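Local coordinates for DNA replication and repair protein RecF (Caldanaerobacter subterraneus subsp. tengcongensis, PDB 5Z69) that acts as an ATP-binding recombination mediator of the RecFOR DNA repair pathway and probably binds single-stranded DNA, at residues 31-37 / 344-350; 148-152 / 308-313; 169-174 / 261-267. All coordinates share one frame. Residue numbers count along the deposited sequence, not the author numbering.

Contact 1 (31-37 / 344-350); sequences GVNLIYG and QSFITHT
Two neighbouring parallel strands of the P-loop NTPase sheet, 32-36 and 345-349, run side by side, their axes 4.6 Å apart at closest approach and crossing at -25°. The register pairs Val-32 with Ser-345 through Tyr-36 with His-349. Gly-31 leads in at phi/psi 89/-139, where a CB would jam against the carbonyl O of the residue before. The ladder runs Ser-345 N to Gly-31 O (2.9 Å), Asn-33 N to Ser-345 O (2.8 Å), Ile-347 N to Asn-33 O (3.0 Å), Ile-35 N to Ile-347 O (2.7 Å), His-349 N to Ile-35 O (2.9 Å).

On the face bearing Val-32, Leu-34, Ser-345 and Ile-347, the Ile-347 side chain (m, t) fits between two neighbours: CD1 meets Val-32 CG1 at 3.8 Å and CG2 meets Leu-34 CD2 at 4.2 Å. Leu-34 leans over the partner strand, CD2 3.4 Å from Ile-347 O. On the face of Asn-33, Ile-35, Phe-346 and Thr-348, the Phe-346 ring (m) fills the hollow between Asn-33 and Ile-35: Asn-33 ND2 lies over one ring face, and Ile-35 CD1 reaches the edge, 3.9 Å from Phe-346 CD1. Phe-28 packs edge-to-face on this ring, while Asn-33 OD1 accepts from Cys-29 N. Helix 43-55 covers Ile-35 and Thr-348.

Thr-348 touches the bound ATP analogue, its OG1 held by Asp-322 and Asp-323. Strand 32-36 delivers Gly-37, first residue of the predicted ATP-binding P-loop. Gly-37 O accepts from Lys-43 NZ, and Gly-37 N donates to His-349 O at 3.1 Å.

Contact 2 (148-152 / 308-313); sequences ISVID and ILEEET
Ile-151, in the last turn of helix 137-151, pushes its side chain (chi1 p, chi2 t) as a knob into a hole formed by Ile-308, Leu-309, Glu-312 and Thr-313 on the end of helix 291-313. Its CG2 meets Leu-309 CD1 at 3.5 Å and Thr-313 CG2 at 4.0 Å; its CD1 lies 3.8 Å from Glu-312 CG and 4.2 Å from Ile-308 CG2. The backbones come nearest at Ile-151 and Thr-313, CA to CA 6.5 Å. Val-150 (t) adds a looser touch, CG1 to Leu-309 CD1 at 4.4 Å. Glu-312 (m, m) lends its aliphatic part here while its carboxylate forms a salt bridge with Lys-210. Thr-313 (p) turns OG1 back to Leu-309 O at 2.8 Å, leaving CG2 to line the hole. This is apolar helix-end packing, away from the nucleotide. Asp-152 then N-caps helix 153-177, Leu-121 touches both Val-150 and Thr-313, and Tyr-207 of helix 186-222 meets Ile-148 and Ile-308.

Contact 3 (169-174 / 261-267); sequences RNSLLK and DLKYLST
The side of helix 153-177 at residues 169-174 packs against the C-terminal end of helix 258-264 and the turn after it, plain packing of a helix terminus on the flank of a long helix, far from the nucleotide. Leu-265 leaves the helix in the left-handed region (phi/psi 52/46), bringing Ser-266 and Thr-267 alongside; CA atoms approach to 5.6 Å at Asn-170/Ser-266 and 5.9 Å at Leu-173/Leu-265.

The ionic part is a salt bridge from an extended Arg-169 (t, t, t), NH1 to Asp-261 OD2 at 2.9 Å; Arg-169 NE pairs with Asp-190 of helix 186-222. Hydrogen bonds link this charge to the turn: the same NH1 donates to Thr-267 OG1 at 3.1 Å, and that hydroxyl in turn donates to Asn-170 OD1 at 2.8 Å. Asn-170 ND2 donates to a water (3.2 Å to its O), which also accepts from Thr-267 N (3.3 Å).

Apolar packing fills the next turn. Leu-173 CD1 lies 3.5 Å from Leu-262 CD2 and 4.0 Å from Asp-261 CB. Leu-265 (m, t) leans back over helix 153-177, CD2 3.9 Å from Leu-173 O and CD1 3.9 Å from the aliphatic Lys-174 CE.

Asp-261 OD1 also accepts from Gln-268 N. With Arg-169 and Asp-261 both buried, the chemistry implies a directional polar network that fixes the turn against the helix, flanked by a leucine cluster.

In the fold
The three contacts are strung outward from the nucleotide. Contact 1 lies at the ATP site: the Thr-348 side chain is about 4 Å from the bound analogue, while contacts 2 and 3 lie away from the nucleotide-binding site. Contact 2 is the intermediate one, its centre 25 Å from that of contact 1 and 34 Å from that of contact 3; nearest atoms are about 9 and 19 Å away. Contacts 1 and 3 lie on opposite sides of the chain's centre, 48 Å between their centres. Helix 137-151 ends at contact 2; the next helix, 153-177, starts there and carries the chain out to contact 3, where Tyr-264 hydrogen-bonds Glu-228 of the second subunit.

Contact 1 (31-37 / 344-350)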
ATOM      1  N   GLY A  31      39.045  13.944  11.696  1.00 35.85           N
ATOM      2  CA  GLY A  31      38.904  12.507  11.847  1.00 36.49           C
ATOM      3  C   GLY A  31      37.896  12.164  12.919  1.00 39.99           C
ATOM      4  O   GLY A  31      36.866  12.815  13.025  1.00 32.59           O
ATOM      5  N   VAL A  32      38.212  11.160  13.730  1.00 34.69           N
ATOM      6  CA  VAL A  32      37.289  10.635  14.728  1.00 32.22           C
ATOM      7  C   VAL A  32      37.372  11.423  16.041  1.00 37.35           C
ATOM      8  O   VAL A  32      38.427  11.501  16.677  1.00 35.38           O
ATOM      9  CB  VAL A  32      37.569   9.131  14.999  1.00 41.03           C
ATOM     10  CG1 VAL A  32      36.716   8.607  16.128  1.00 33.36           C
ATOM     11  CG2 VAL A  32      37.378   8.293  13.706  1.00 34.51           C
ATOM     12  N   ASN A  33      36.249  12.029  16.422  1.00 28.95           N
ATOM     13  CA  ASN A  33      36.135  12.654  17.733  1.00 35.65           C
ATOM     14  C   ASN A  33      35.365  11.690  18.626  1.00 40.69           C
ATOM     15  O   ASN A  33      34.156  11.535  18.471  1.00 33.43           O
ATOM     16  CB  ASN A  33      35.431  14.018  17.641  1.00 27.87           C
ATOM     17  CG  ASN A  33      36.243  15.045  16.840  1.00 27.04           C
ATOM     18  OD1 ASN A  33      36.748  16.001  17.396  1.00 34.13           O
ATOM     19  ND2 ASN A  33      36.361  14.836  15.534  1.00 39.44           N
ATOM     20  N   LEU A  34      36.078  11.014  19.527  1.00 36.63           N
ATOM     21  CA  LEU A  34      35.474  10.027  20.416  1.00 39.74           C
ATOM     22  C   LEU A  34      34.867  10.730  21.625  1.00 36.70           C
ATOM     23  O   LEU A  34      35.555  11.433  22.347  1.00 38.33           O
ATOM     24  CB  LEU A  34      36.520   8.994  20.855  1.00 44.47           C
ATOM     25  CG  LEU A  34      36.099   7.651  21.466  1.00 51.10           C
ATOM     26  CD1 LEU A  34      36.004   7.747  22.973  1.00 62.91           C
ATOM     27  CD2 LEU A  34      34.792   7.140  20.881  1.00 48.53           C
ATOM     28  N   ILE A  35      33.563  10.566  21.817  1.00 32.30           N
ATOM     29  CA  ILE A  35      32.920  11.100  23.006  1.00 39.91           C
ATOM     30  C   ILE A  35      32.425   9.946  23.859  1.00 38.17           C
ATOM     31  O   ILE A  35      31.512   9.233  23.463  1.00 42.34           O
ATOM     32  CB  ILE A  35      31.761  12.016  22.640  1.00 38.82           C
ATOM     33  CG1 ILE A  35      32.269  13.181  21.790  1.00 43.59           C
ATOM     34  CG2 ILE A  35      31.057  12.517  23.906  1.00 36.49           C
ATOM     35  CD1 ILE A  35      31.279  13.630  20.750  1.00 45.15           C
ATOM     36  N   TYR A  36      33.046   9.739  25.011  1.00 39.68           N
ATOM     37  CA  TYR A  36      32.700   8.580  25.824  1.00 41.09           C
ATOM     38  C   TYR A  36      32.388   8.958  27.271  1.00 45.77           C
ATOM     39  O   TYR A  36      32.812   9.996  27.774  1.00 42.51           O
ATOM     40  CB  TYR A  36      33.826   7.542  25.795  1.00 40.67           C
ATOM     41  CG  TYR A  36      34.967   7.847  26.743  1.00 44.93           C
ATOM     42  CD1 TYR A  36      35.953   8.778  26.411  1.00 45.30           C
ATOM     43  CD2 TYR A  36      35.062   7.196  27.969  1.00 50.63           C
ATOM     44  CE1 TYR A  36      36.991   9.056  27.288  1.00 44.62           C
ATOM     45  CE2 TYR A  36      36.088   7.463  28.844  1.00 53.87           C
ATOM     46  CZ  TYR A  36      37.051   8.391  28.503  1.00 56.04           C
ATOM     47  OH  TYR A  36      38.068   8.646  29.389  1.00 56.76           O
ATOM     48  N   GLY A  37      31.648   8.089  27.941  1.00 45.63           N
ATOM     49  CA  GLY A  37      31.285   8.312  29.321  1.00 47.72           C
ATOM     50  C   GLY A  37      30.201   7.335  29.706  1.00 50.71           C
ATOM     51  O   GLY A  37      29.616   6.669  28.837  1.00 49.94           O
ATOM     52  N   GLN A 344      35.134  13.983   9.017  1.00 34.24           N
ATOM     53  CA  GLN A 344      35.114  14.253  10.447  1.00 26.60           C
ATOM     54  C   GLN A 344      33.934  13.449  11.013  1.00 27.03           C
ATOM     55  O   GLN A 344      32.845  13.477  10.448  1.00 34.04           O
ATOM     56  CB  GLN A 344      34.955  15.743  10.766  1.00 27.32           C
ATOM     57  CG  GLN A 344      35.002  16.034  12.262  1.00 36.35           C
ATOM     58  CD  GLN A 344      34.667  17.484  12.598  1.00 23.67           C
ATOM     59  OE1 GLN A 344      33.722  18.057  12.050  1.00 24.95           O
ATOM     60  NE2 GLN A 344      35.432  18.072  13.508  1.00 24.71           N
ATOM     61  N   SER A 345      34.154  12.708  12.097  1.00 32.93           N
ATOM     62  CA  SER A 345      33.056  11.970  12.721  1.00 28.07           C
ATOM     63  C   SER A 345      33.009  12.214  14.218  1.00 27.62           C
ATOM     64  O   SER A 345      34.005  12.563  14.834  1.00 31.27           O
ATOM     65  CB  SER A 345      33.171  10.448  12.443  1.00 28.11           C
ATOM     66  OG  SER A 345      34.428   9.954  12.888  1.00 35.78           O
ATOM     67  N   PHE A 346      31.818  12.043  14.782  1.00 35.24           N
ATOM     68  CA  PHE A 346      31.606  12.155  16.208  1.00 35.60           C
ATOM     69  C   PHE A 346      31.013  10.842  16.645  1.00 36.45           C
ATOM     70  O   PHE A 346      29.929  10.472  16.204  1.00 29.85           O
ATOM     71  CB  PHE A 346      30.692  13.353  16.543  1.00 34.00           C
ATOM     72  CG  PHE A 346      31.344  14.689  16.272  1.00 27.25           C
ATOM     73  CD1 PHE A 346      31.985  15.381  17.292  1.00 24.83           C
ATOM     74  CD2 PHE A 346      31.338  15.232  14.987  1.00 24.86           C
ATOM     75  CE1 PHE A 346      32.617  16.604  17.032  1.00 31.34           C
ATOM     76  CE2 PHE A 346      31.980  16.448  14.712  1.00 30.35           C
ATOM     77  CZ  PHE A 346      32.623  17.133  15.737  1.00 24.91           C
ATOM     78  N   ILE A 347      31.748  10.119  17.480  1.00 39.04           N
ATOM     79  CA  ILE A 347      31.326   8.789  17.900  1.00 40.60           C
ATOM     80  C   ILE A 347      31.142   8.715  19.414  1.00 38.22           C
ATOM     81  O   ILE A 347      32.056   9.033  20.183  1.00 35.65           O
ATOM     82  CB  ILE A 347      32.342   7.706  17.451  1.00 39.61           C
ATOM     83  CG1 ILE A 347      32.479   7.695  15.927  1.00 30.90           C
ATOM     84  CG2 ILE A 347      31.885   6.326  17.916  1.00 43.38           C
ATOM     85  CD1 ILE A 347      33.530   6.701  15.413  1.00 33.07           C
ATOM     86  N   THR A 348      29.958   8.291  19.846  1.00 32.17           N
ATOM     87  CA  THR A 348      29.717   8.141  21.269  1.00 37.08           C
ATOM     88  C   THR A 348      29.962   6.708  21.696  1.00 43.37           C
ATOM     89  O   THR A 348      29.659   5.757  20.965  1.00 41.29           O
ATOM     90  CB  THR A 348      28.282   8.564  21.677  1.00 33.15           C
ATOM     91  OG1 THR A 348      27.327   7.766  20.982  1.00 37.26           O
ATOM     92  CG2 THR A 348      28.043  10.033  21.354  1.00 44.34           C
ATOM     93  N   HIS A 349      30.510   6.551  22.893  1.00 46.27           N
ATOM     94  CA  HIS A 349      30.775   5.217  23.408  1.00 46.43           C
ATOM     95  C   HIS A 349      30.840   5.226  24.931  1.00 43.43           C
ATOM     96  O   HIS A 349      30.786   6.278  25.556  1.00 44.52           O
ATOM     97  CB  HIS A 349      32.082   4.664  22.815  1.00 48.67           C
ATOM     98  CG  HIS A 349      32.159   3.167  22.810  1.00 59.82           C
ATOM     99  ND1 HIS A 349      31.063   2.369  22.565  1.00 67.78           N
ATOM    100  CD2 HIS A 349      33.198   2.324  23.018  1.00 60.92           C
ATOM    101  CE1 HIS A 349      31.423   1.099  22.623  1.00 67.22           C
ATOM    102  NE2 HIS A 349      32.713   1.045  22.896  1.00 62.64           N
ATOM    103  N   THR A 350      30.955   4.034  25.505  1.00 47.86           N
ATOM    104  CA  THR A 350      31.098   3.823  26.939  1.00 48.22           C
ATOM    105  C   THR A 350      32.557   3.910  27.387  1.00 54.74           C
ATOM    106  O   THR A 350      32.850   4.401  28.475  1.00 66.56           O
ATOM    107  CB  THR A 350      30.509   2.444  27.334  1.00 57.17           C
ATOM    108  OG1 THR A 350      29.079   2.513  27.285  1.00 57.82           O
ATOM    109  CG2 THR A 350      30.941   2.030  28.731  1.00 61.44           C
TER

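Contact 2 (148-152 / 308-313)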
ATOM      1  N   ILE A 148      15.061  14.634   1.709  1.00 28.15           N
ATOM      2  CA  ILE A 148      14.952  15.398   0.468  1.00 33.19           C
ATOM      3  C   ILE A 148      15.124  16.903   0.676  1.00 38.49           C
ATOM      4  O   ILE A 148      15.843  17.540  -0.086  1.00 29.95           O
ATOM      5  CB  ILE A 148      13.630  15.151  -0.226  1.00 28.12           C
ATOM      6  CG1 ILE A 148      13.478  13.635  -0.547  1.00 28.07           C
ATOM      7  CG2 ILE A 148      13.561  16.016  -1.498  1.00 24.78           C
ATOM      8  CD1 ILE A 148      12.128  13.240  -1.105  1.00 23.29           C
ATOM      9  N   SER A 149      14.451  17.452   1.694  1.00 26.17           N
ATOM     10  CA  SER A 149      14.491  18.861   2.013  1.00 25.89           C
ATOM     11  C   SER A 149      15.918  19.351   2.250  1.00 26.55           C
ATOM     12  O   SER A 149      16.265  20.454   1.853  1.00 29.54           O
ATOM     13  CB  SER A 149      13.630  19.155   3.244  1.00 30.17           C
ATOM     14  OG  SER A 149      12.276  18.813   2.981  1.00 32.56           O
ATOM     15  N   VAL A 150      16.742  18.519   2.873  1.00 29.54           N
ATOM     16  CA  VAL A 150      18.119  18.903   3.134  1.00 26.05           C
ATOM     17  C   VAL A 150      18.848  19.162   1.820  1.00 36.39           C
ATOM     18  O   VAL A 150      19.649  20.086   1.714  1.00 30.44           O
ATOM     19  CB  VAL A 150      18.871  17.816   3.950  1.00 29.24           C
ATOM     20  CG1 VAL A 150      20.393  18.007   3.832  1.00 35.56           C
ATOM     21  CG2 VAL A 150      18.439  17.893   5.417  1.00 25.23           C
ATOM     22  N   ILE A 151      18.555  18.367   0.796  1.00 29.59           N
ATOM     23  CA  ILE A 151      19.327  18.533  -0.415  1.00 33.16           C
ATOM     24  C   ILE A 151      18.584  19.328  -1.482  1.00 36.68           C
ATOM     25  O   ILE A 151      19.187  19.761  -2.453  1.00 43.76           O
ATOM     26  CB  ILE A 151      19.798  17.164  -0.952  1.00 41.58           C
ATOM     27  CG1 ILE A 151      18.653  16.298  -1.439  1.00 44.07           C
ATOM     28  CG2 ILE A 151      20.480  16.398   0.156  1.00 42.71           C
ATOM     29  CD1 ILE A 151      19.122  14.888  -1.800  1.00 46.42           C
ATOM     30  N   ASP A 152      17.300  19.595  -1.278  1.00 28.83           N
ATOM     31  CA  ASP A 152      16.498  20.193  -2.357  1.00 40.79           C
ATOM     32  C   ASP A 152      15.558  21.265  -1.813  1.00 43.02           C
ATOM     33  O   ASP A 152      14.470  20.978  -1.291  1.00 33.89           O
ATOM     34  CB  ASP A 152      15.714  19.092  -3.111  1.00 41.53           C
ATOM     35  CG  ASP A 152      14.854  19.631  -4.265  1.00 40.72           C
ATOM     36  OD1 ASP A 152      14.269  18.800  -5.004  1.00 37.74           O
ATOM     37  OD2 ASP A 152      14.738  20.859  -4.444  1.00 39.40           O
ATOM     38  N   ILE A 308      23.717   9.422  -1.382  1.00 33.70           N
ATOM     39  CA  ILE A 308      22.902  10.351  -2.153  1.00 31.38           C
ATOM     40  C   ILE A 308      23.199  11.819  -1.746  1.00 34.26           C
ATOM     41  O   ILE A 308      23.318  12.703  -2.594  1.00 31.92           O
ATOM     42  CB  ILE A 308      21.397  10.012  -1.988  1.00 36.96           C
ATOM     43  CG1 ILE A 308      21.119   8.619  -2.568  1.00 40.39           C
ATOM     44  CG2 ILE A 308      20.523  11.051  -2.689  1.00 29.04           C
ATOM     45  CD1 ILE A 308      19.705   8.071  -2.308  1.00 37.58           C
ATOM     46  N   LEU A 309      23.349  12.076  -0.452  1.00 29.27           N
ATOM     47  CA  LEU A 309      23.618  13.446   0.003  1.00 27.33           C
ATOM     48  C   LEU A 309      24.944  13.977  -0.599  1.00 34.12           C
ATOM     49  O   LEU A 309      24.986  15.095  -1.137  1.00 34.64           O
ATOM     50  CB  LEU A 309      23.620  13.505   1.551  1.00 30.88           C
ATOM     51  CG  LEU A 309      24.109  14.774   2.291  1.00 44.51           C
ATOM     52  CD1 LEU A 309      23.575  15.984   1.628  1.00 48.51           C
ATOM     53  CD2 LEU A 309      23.656  14.794   3.764  1.00 33.51           C
ATOM     54  N   GLU A 310      26.010  13.185  -0.539  1.00 35.96           N
ATOM     55  CA  GLU A 310      27.295  13.611  -1.123  1.00 30.42           C
ATOM     56  C   GLU A 310      27.213  13.904  -2.615  1.00 31.07           C
ATOM     57  O   GLU A 310      27.728  14.916  -3.100  1.00 33.33           O
ATOM     58  CB  GLU A 310      28.360  12.549  -0.910  1.00 34.28           C
ATOM     59  CG  GLU A 310      28.660  12.272   0.526  1.00 50.56           C
ATOM     60  CD  GLU A 310      29.881  11.398   0.681  1.00 58.60           C
ATOM     61  OE1 GLU A 310      29.714  10.157   0.653  1.00 63.49           O
ATOM     62  OE2 GLU A 310      30.998  11.952   0.810  1.00 48.29           O
ATOM     63  N   GLU A 311      26.557  13.008  -3.341  1.00 35.72           N
ATOM     64  CA  GLU A 311      26.439  13.136  -4.787  1.00 40.48           C
ATOM     65  C   GLU A 311      25.579  14.332  -5.172  1.00 33.11           C
ATOM     66  O   GLU A 311      25.917  15.074  -6.085  1.00 38.33           O
ATOM     67  CB  GLU A 311      25.858  11.849  -5.391  1.00 41.34           C
ATOM     68  CG  GLU A 311      26.855  11.055  -6.217  1.00 68.19           C
ATOM     69  CD  GLU A 311      27.192  11.723  -7.544  1.00 78.73           C
ATOM     70  OE1 GLU A 311      26.371  12.530  -8.036  1.00 78.69           O
ATOM     71  OE2 GLU A 311      28.280  11.440  -8.094  1.00 87.95           O
ATOM     72  N   GLU A 312      24.457  14.523  -4.483  1.00 35.60           N
ATOM     73  CA  GLU A 312      23.575  15.634  -4.828  1.00 34.55           C
ATOM     74  C   GLU A 312      24.147  17.007  -4.434  1.00 32.40           C
ATOM     75  O   GLU A 312      23.961  17.983  -5.161  1.00 39.71           O
ATOM     76  CB  GLU A 312      22.197  15.436  -4.192  1.00 35.91           C
ATOM     77  CG  GLU A 312      21.461  14.214  -4.726  1.00 47.35           C
ATOM     78  CD  GLU A 312      21.150  14.320  -6.213  1.00 58.08           C
ATOM     79  OE1 GLU A 312      20.844  15.440  -6.679  1.00 54.75           O
ATOM     80  OE2 GLU A 312      21.223  13.288  -6.913  1.00 60.37           O
ATOM     81  N   THR A 313      24.845  17.103  -3.307  1.00 27.91           N
ATOM     82  CA  THR A 313      25.325  18.431  -2.882  1.00 30.24           C
ATOM     83  C   THR A 313      26.754  18.749  -3.303  1.00 31.17           C
ATOM     84  O   THR A 313      27.171  19.916  -3.267  1.00 37.78           O
ATOM     85  CB  THR A 313      25.265  18.598  -1.362  1.00 24.99           C
ATOM     86  OG1 THR A 313      26.128  17.634  -0.740  1.00 31.59           O
ATOM     87  CG2 THR A 313      23.829  18.413  -0.862  1.00 27.36           C
TER

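Contact 3 (169-174 / 261-267)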
ATOM      1  N   ARG A 169      -7.234  24.063   4.164  1.00 45.35           N
ATOM      2  CA  ARG A 169      -8.338  23.237   3.727  1.00 48.04           C
ATOM      3  C   ARG A 169      -9.017  22.606   4.939  1.00 45.12           C
ATOM      4  O   ARG A 169     -10.242  22.596   5.039  1.00 43.17           O
ATOM      5  CB  ARG A 169      -7.883  22.152   2.746  1.00 48.67           C
ATOM      6  CG  ARG A 169      -9.071  21.390   2.121  1.00 42.09           C
ATOM      7  CD  ARG A 169      -8.634  20.140   1.402  1.00 52.25           C
ATOM      8  NE  ARG A 169      -9.683  19.550   0.569  1.00 58.64           N
ATOM      9  CZ  ARG A 169     -10.435  18.512   0.928  1.00 49.89           C
ATOM     10  NH1 ARG A 169     -10.276  17.936   2.116  1.00 44.22           N
ATOM     11  NH2 ARG A 169     -11.350  18.051   0.093  1.00 63.07           N
ATOM     12  N   ASN A 170      -8.221  22.097   5.873  1.00 41.29           N
ATOM     13  CA  ASN A 170      -8.787  21.419   7.033  1.00 39.78           C
ATOM     14  C   ASN A 170      -9.611  22.329   7.946  1.00 55.52           C
ATOM     15  O   ASN A 170     -10.626  21.918   8.502  1.00 57.03           O
ATOM     16  CB  ASN A 170      -7.676  20.751   7.827  1.00 37.86           C
ATOM     17  CG  ASN A 170      -7.194  19.490   7.157  1.00 45.42           C
ATOM     18  OD1 ASN A 170      -7.920  18.897   6.354  1.00 45.46           O
ATOM     19  ND2 ASN A 170      -5.975  19.071   7.468  1.00 36.99           N
ATOM     20  N   SER A 171      -9.179  23.571   8.094  1.00 49.79           N
ATOM     21  CA  SER A 171      -9.939  24.496   8.921  1.00 57.94           C
ATOM     22  C   SER A 171     -11.194  24.907   8.153  1.00 58.78           C
ATOM     23  O   SER A 171     -12.251  25.114   8.749  1.00 58.81           O
ATOM     24  CB  SER A 171      -9.089  25.706   9.329  1.00 56.98           C
ATOM     25  OG  SER A 171      -8.732  26.491   8.215  1.00 53.81           O
ATOM     26  N   LEU A 172     -11.082  24.985   6.828  1.00 53.33           N
ATOM     27  CA  LEU A 172     -12.249  25.247   5.994  1.00 57.29           C
ATOM     28  C   LEU A 172     -13.284  24.142   6.184  1.00 57.70           C
ATOM     29  O   LEU A 172     -14.482  24.414   6.219  1.00 55.77           O
ATOM     30  CB  LEU A 172     -11.869  25.356   4.515  1.00 57.33           C
ATOM     31  CG  LEU A 172     -13.027  25.695   3.570  1.00 62.02           C
ATOM     32  CD1 LEU A 172     -13.630  27.046   3.942  1.00 67.41           C
ATOM     33  CD2 LEU A 172     -12.586  25.691   2.113  1.00 56.12           C
ATOM     34  N   LEU A 173     -12.818  22.900   6.312  1.00 52.84           N
ATOM     35  CA  LEU A 173     -13.724  21.758   6.507  1.00 59.79           C
ATOM     36  C   LEU A 173     -14.542  21.974   7.792  1.00 57.40           C
ATOM     37  O   LEU A 173     -15.756  21.811   7.789  1.00 60.67           O
ATOM     38  CB  LEU A 173     -12.951  20.419   6.567  1.00 47.55           C
ATOM     39  CG  LEU A 173     -12.621  19.494   5.373  1.00 53.94           C
ATOM     40  CD1 LEU A 173     -13.833  19.197   4.572  1.00 58.05           C
ATOM     41  CD2 LEU A 173     -11.605  20.043   4.433  1.00 41.27           C
ATOM     42  N   LYS A 174     -13.865  22.350   8.879  1.00 59.12           N
ATOM     43  CA  LYS A 174     -14.518  22.714  10.141  1.00 65.78           C
ATOM     44  C   LYS A 174     -15.593  23.768   9.930  1.00 69.25           C
ATOM     45  O   LYS A 174     -16.712  23.632  10.420  1.00 66.88           O
ATOM     46  CB  LYS A 174     -13.504  23.246  11.156  1.00 69.26           C
ATOM     47  CG  LYS A 174     -13.013  22.236  12.167  1.00 72.82           C
ATOM     48  CD  LYS A 174     -11.650  21.690  11.776  1.00 77.98           C
ATOM     49  CE  LYS A 174     -11.102  20.764  12.854  1.00 80.21           C
ATOM     50  NZ  LYS A 174      -9.718  20.309  12.548  1.00 82.52           N
ATOM     51  N   ASP A 261     -14.221  13.470   4.187  1.00 42.54           N
ATOM     52  CA  ASP A 261     -13.398  14.502   4.831  1.00 39.63           C
ATOM     53  C   ASP A 261     -14.221  15.344   5.806  1.00 45.82           C
ATOM     54  O   ASP A 261     -13.735  15.755   6.868  1.00 43.69           O
ATOM     55  CB  ASP A 261     -12.742  15.389   3.768  1.00 38.43           C
ATOM     56  CG  ASP A 261     -11.631  14.662   3.006  1.00 43.16           C
ATOM     57  OD1 ASP A 261     -11.219  13.558   3.436  1.00 35.19           O
ATOM     58  OD2 ASP A 261     -11.162  15.198   1.983  1.00 45.52           O
ATOM     59  N   LEU A 262     -15.477  15.589   5.452  1.00 47.71           N
ATOM     60  CA  LEU A 262     -16.378  16.319   6.335  1.00 49.06           C
ATOM     61  C   LEU A 262     -16.661  15.523   7.600  1.00 51.85           C
ATOM     62  O   LEU A 262     -16.866  16.091   8.665  1.00 56.70           O
ATOM     63  CB  LEU A 262     -17.682  16.642   5.613  1.00 52.78           C
ATOM     64  CG  LEU A 262     -17.509  17.806   4.642  1.00 54.45           C
ATOM     65  CD1 LEU A 262     -18.745  17.964   3.816  1.00 50.86           C
ATOM     66  CD2 LEU A 262     -17.200  19.095   5.406  1.00 58.95           C
ATOM     67  N   LYS A 263     -16.656  14.200   7.482  1.00 50.00           N
ATOM     68  CA  LYS A 263     -16.922  13.354   8.636  1.00 52.46           C
ATOM     69  C   LYS A 263     -15.762  13.354   9.613  1.00 49.27           C
ATOM     70  O   LYS A 263     -15.960  13.465  10.822  1.00 57.95           O
ATOM     71  CB  LYS A 263     -17.222  11.924   8.199  1.00 56.99           C
ATOM     72  CG  LYS A 263     -17.333  10.969   9.360  1.00 63.07           C
ATOM     73  CD  LYS A 263     -17.572   9.540   8.883  1.00 74.64           C
ATOM     74  CE  LYS A 263     -18.918   9.369   8.171  1.00 77.46           C
ATOM     75  NZ  LYS A 263     -18.815   9.431   6.676  1.00 79.48           N
ATOM     76  N   TYR A 264     -14.545  13.244   9.092  1.00 47.78           N
ATOM     77  CA  TYR A 264     -13.376  13.124   9.947  1.00 47.93           C
ATOM     78  C   TYR A 264     -12.700  14.469  10.209  1.00 48.33           C
ATOM     79  O   TYR A 264     -11.783  14.553  11.031  1.00 46.54           O
ATOM     80  CB  TYR A 264     -12.383  12.141   9.334  1.00 47.09           C
ATOM     81  CG  TYR A 264     -12.838  10.709   9.468  1.00 55.91           C
ATOM     82  CD1 TYR A 264     -12.529   9.970  10.602  1.00 54.93           C
ATOM     83  CD2 TYR A 264     -13.599  10.101   8.470  1.00 55.09           C
ATOM     84  CE1 TYR A 264     -12.952   8.669  10.741  1.00 53.08           C
ATOM     85  CE2 TYR A 264     -14.029   8.790   8.599  1.00 52.70           C
ATOM     86  CZ  TYR A 264     -13.701   8.082   9.737  1.00 55.16           C
ATOM     87  OH  TYR A 264     -14.111   6.784   9.886  1.00 60.59           O
ATOM     88  N   LEU A 265     -13.174  15.510   9.526  1.00 46.29           N
ATOM     89  CA  LEU A 265     -12.553  16.827   9.588  1.00 51.90           C
ATOM     90  C   LEU A 265     -11.049  16.727   9.294  1.00 50.70           C
ATOM     91  O   LEU A 265     -10.224  17.305  10.004  1.00 48.08           O
ATOM     92  CB  LEU A 265     -12.808  17.481  10.948  1.00 55.63           C
ATOM     93  CG  LEU A 265     -14.241  17.936  11.259  1.00 63.62           C
ATOM     94  CD1 LEU A 265     -14.291  18.583  12.647  1.00 51.99           C
ATOM     95  CD2 LEU A 265     -14.790  18.895  10.205  1.00 69.91           C
ATOM     96  N   SER A 266     -10.706  15.970   8.249  1.00 50.11           N
ATOM     97  CA  SER A 266      -9.320  15.851   7.783  1.00 44.46           C
ATOM     98  C   SER A 266      -9.303  15.566   6.285  1.00 48.06           C
ATOM     99  O   SER A 266     -10.350  15.430   5.659  1.00 41.53           O
ATOM    100  CB  SER A 266      -8.583  14.744   8.530  1.00 40.64           C
ATOM    101  OG  SER A 266      -9.081  13.475   8.120  1.00 49.22           O
ATOM    102  N   THR A 267      -8.112  15.469   5.709  1.00 41.88           N
ATOM    103  CA  THR A 267      -7.973  15.254   4.274  1.00 39.98           C
ATOM    104  C   THR A 267      -7.295  13.921   4.050  1.00 42.70           C
ATOM    105  O   THR A 267      -6.112  13.798   4.359  1.00 34.78           O
ATOM    106  CB  THR A 267      -7.132  16.384   3.607  1.00 40.20           C
ATOM    107  OG1 THR A 267      -7.756  17.647   3.839  1.00 38.98           O
ATOM    108  CG2 THR A 267      -7.009  16.164   2.099  1.00 34.69           C
TER
HETATM  109  O   HOH W   1      -5.234  16.011   7.140  1.00 24.46           O